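Long-range contact in uncharacterized protein (Legionella pneumophila subsp. pneumophila str. Philadelphia 1, PDB 4EZI), which is of unknown function but has an alpha/beta-hydrolase fold and is probably a hydrolase, perhaps acting as a triacylglycerol lipase: residues P200-T206 with L295-N300. Numbering follows the deposited sequence. Where two conformers were deposited one is given.
Sequences PYGWEET and LKINFN
Trp203 turns an edge of its indole toward the face of Phe299 in an offset T-shaped pair. The ring centroids are 5.5 Å apart and the planes meet at 65°. Trp203 CE3 does the touching, 3.7 Å from both CD1 and CG of Phe299. Chi1 of Trp203 is 175°, which sets CG opposite the backbone N and carries the indole across to the last turn of helix 292-299. There Leu295 lies over one indole face. Its CB makes a CH-pi contact, 4.0 Å from the centroid of the six-membered ring of Trp203. Leu295 CD1 continues along the rim to Trp203 CZ2. Phe226 and Ile284 also pack on the indole.

Phe299 CZ also meets Pro200 CB at 4.0 Å, and Phe299 CE2 meets Thr206 OG1, in the first turn of helix 203-212, at 3.6 Å. That hydroxyl donates to Gly202 O, which also accepts from Thr206 N. The two donors come from opposite faces of the carbonyl plane.

Asn300 supplies the polar link. Its OD1 accepts from Trp203 N at 2.8 Å, with the donor in the carbonyl plane and an N-H...O angle of 146°. This satisfies an N-H of the first helical turn that has no helical acceptor. A water accepts from Gly202 N and donates to Phe299 O, making a second bridge. Helix 203-212 follows strand 193-197 of the central sheet and opens the mostly helical insertion that helix 292-299 closes before strand 310-314. This insertion elaborates the alpha/beta-hydrolase fold; the Pro200 side chain comes close to the probable Ser-His-Asp triad without contacting it.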
loop_
_atom_site.group_PDB
_atom_site.type_symbol
_atom_site.label_atom_id
_atom_site.label_comp_id
_atom_site.label_asym_id
_atom_site.label_seq_id
_atom_site.Cartn_x
_atom_site.Cartn_y
_atom_site.Cartn_z
ATOM N N PRO A 200 -8.217 -4.420 1.206
ATOM C CA PRO A 200 -8.924 -5.692 1.000
ATOM C C PRO A 200 -8.664 -6.610 2.166
ATOM O O PRO A 200 -7.522 -6.809 2.542
ATOM C CB PRO A 200 -8.308 -6.252 -0.280
ATOM C CG PRO A 200 -6.902 -5.710 -0.281
ATOM C CD PRO A 200 -6.997 -4.332 0.378
ATOM N N TYR A 201 -9.729 -7.161 2.734
ATOM C CA TYR A 201 -9.641 -8.117 3.809
ATOM C C TYR A 201 -10.420 -9.379 3.445
ATOM O O TYR A 201 -11.593 -9.318 3.102
ATOM C CB TYR A 201 -10.227 -7.582 5.123
ATOM C CG TYR A 201 -9.582 -6.320 5.676
ATOM C CD1 TYR A 201 -8.449 -6.374 6.485
ATOM C CD2 TYR A 201 -10.120 -5.094 5.387
ATOM C CE1 TYR A 201 -7.886 -5.190 7.014
ATOM C CE2 TYR A 201 -9.568 -3.920 5.892
ATOM C CZ TYR A 201 -8.435 -3.976 6.681
ATOM O OH TYR A 201 -7.860 -2.828 7.166
ATOM N N GLY A 202 -9.732 -10.502 3.512
ATOM C CA GLY A 202 -10.340 -11.813 3.350
ATOM C C GLY A 202 -10.365 -12.294 1.919
ATOM O O GLY A 202 -10.893 -11.620 1.022
ATOM N N TRP A 203 -9.829 -13.488 1.695
ATOM C CA TRP A 203 -9.778 -14.056 0.353
ATOM C C TRP A 203 -11.186 -14.257 -0.208
ATOM O O TRP A 203 -11.500 -13.781 -1.289
ATOM C CB TRP A 203 -9.019 -15.372 0.394
ATOM C CG TRP A 203 -9.017 -16.083 -0.902
ATOM C CD1 TRP A 203 -9.642 -17.256 -1.190
ATOM C CD2 TRP A 203 -8.419 -15.636 -2.128
ATOM N NE1 TRP A 203 -9.445 -17.594 -2.511
ATOM C CE2 TRP A 203 -8.704 -16.612 -3.106
ATOM C CE3 TRP A 203 -7.665 -14.512 -2.503
ATOM C CZ2 TRP A 203 -8.267 -16.493 -4.420
ATOM C CZ3 TRP A 203 -7.222 -14.401 -3.798
ATOM C CH2 TRP A 203 -7.526 -15.385 -4.748
ATOM N N GLU A 204 -12.020 -14.987 0.528
ATOM C CA GLU A 204 -13.369 -15.249 0.031
ATOM C C GLU A 204 -14.178 -13.950 -0.127
ATOM O O GLU A 204 -14.862 -13.734 -1.119
ATOM C CB GLU A 204 -14.095 -16.257 0.933
ATOM C CG GLU A 204 -15.505 -16.639 0.403
ATOM C CD GLU A 204 -16.230 -17.674 1.260
ATOM O OE1 GLU A 204 -15.758 -17.983 2.389
ATOM O OE2 GLU A 204 -17.281 -18.175 0.778
ATOM N N GLU A 205 -14.108 -13.087 0.878
ATOM C CA GLU A 205 -14.856 -11.832 0.858
ATOM C C GLU A 205 -14.450 -10.966 -0.343
ATOM O O GLU A 205 -15.296 -10.404 -1.051
ATOM C CB GLU A 205 -14.691 -11.059 2.175
ATOM C CG GLU A 205 -15.344 -11.739 3.400
ATOM C CD GLU A 205 -14.607 -13.000 3.905
ATOM O OE1 GLU A 205 -13.393 -13.216 3.627
ATOM O OE2 GLU A 205 -15.273 -13.790 4.639
ATOM N N THR A 206 -13.152 -10.838 -0.548
ATOM C CA THR A 206 -12.663 -10.003 -1.618
ATOM C C THR A 206 -12.953 -10.629 -2.986
ATOM O O THR A 206 -13.401 -9.934 -3.905
ATOM C CB THR A 206 -11.170 -9.666 -1.417
ATOM O OG1 THR A 206 -11.005 -8.998 -0.169
ATOM C CG2 THR A 206 -10.646 -8.744 -2.524
ATOM N N LEU A 295 -3.821 -19.798 -1.421
ATOM C CA LEU A 295 -4.393 -18.490 -1.706
ATOM C C LEU A 295 -4.856 -17.816 -0.417
ATOM O O LEU A 295 -4.658 -16.608 -0.226
ATOM C CB LEU A 295 -5.522 -18.598 -2.721
ATOM C CG LEU A 295 -5.062 -18.986 -4.128
ATOM C CD1 LEU A 295 -6.207 -19.451 -5.028
ATOM C CD2 LEU A 295 -4.316 -17.838 -4.786
ATOM N N LYS A 296 -5.501 -18.580 0.467
ATOM C CA LYS A 296 -5.894 -18.071 1.779
ATOM C C LYS A 296 -4.701 -17.663 2.631
ATOM O O LYS A 296 -4.747 -16.639 3.307
ATOM C CB LYS A 296 -6.765 -19.081 2.529
ATOM C CG LYS A 296 -8.138 -19.207 1.927
ATOM C CD LYS A 296 -8.924 -20.444 2.431
ATOM C CE LYS A 296 -9.165 -20.457 3.898
ATOM N NZ LYS A 296 -9.930 -21.708 4.237
ATOM N N ILE A 297 -3.636 -18.456 2.597
ATOM C CA ILE A 297 -2.425 -18.094 3.330
ATOM C C ILE A 297 -1.866 -16.762 2.823
ATOM O O ILE A 297 -1.475 -15.908 3.620
ATOM C CB ILE A 297 -1.351 -19.199 3.324
ATOM C CG1 ILE A 297 -1.891 -20.465 4.003
ATOM C CG2 ILE A 297 -0.096 -18.722 4.073
ATOM C CD1 ILE A 297 -2.256 -20.300 5.478
ATOM N N ASN A 298 -1.798 -16.570 1.506
ATOM C CA ASN A 298 -1.346 -15.288 0.999
ATOM C C ASN A 298 -2.224 -14.134 1.453
ATOM O O ASN A 298 -1.715 -13.083 1.830
ATOM C CB ASN A 298 -1.254 -15.314 -0.519
ATOM C CG ASN A 298 -0.882 -13.956 -1.080
ATOM O OD1 ASN A 298 0.226 -13.459 -0.829
ATOM N ND2 ASN A 298 -1.816 -13.323 -1.785
ATOM N N PHE A 299 -3.547 -14.308 1.354
ATOM C CA PHE A 299 -4.442 -13.174 1.468
ATOM C C PHE A 299 -4.828 -12.818 2.878
ATOM O O PHE A 299 -5.096 -11.660 3.135
ATOM C CB PHE A 299 -5.716 -13.379 0.646
ATOM C CG PHE A 299 -6.190 -12.144 -0.045
ATOM C CD1 PHE A 299 -5.630 -11.748 -1.251
ATOM C CD2 PHE A 299 -7.189 -11.360 0.497
ATOM C CE1 PHE A 299 -6.082 -10.617 -1.902
ATOM C CE2 PHE A 299 -7.625 -10.227 -0.148
ATOM C CZ PHE A 299 -7.070 -9.857 -1.341
ATOM N N ASN A 300 -4.955 -13.807 3.764
ATOM C CA ASN A 300 -5.646 -13.627 5.060
ATOM C C ASN A 300 -4.678 -13.269 6.177
ATOM O O ASN A 300 -3.941 -14.118 6.662
ATOM C CB ASN A 300 -6.451 -14.873 5.408
ATOM C CG ASN A 300 -7.621 -15.098 4.452
ATOM O OD1 ASN A 300 -8.002 -14.200 3.699
ATOM N ND2 ASN A 300 -8.213 -16.300 4.505
HETATM O O HOH W 1 -6.935 -10.434 4.657
#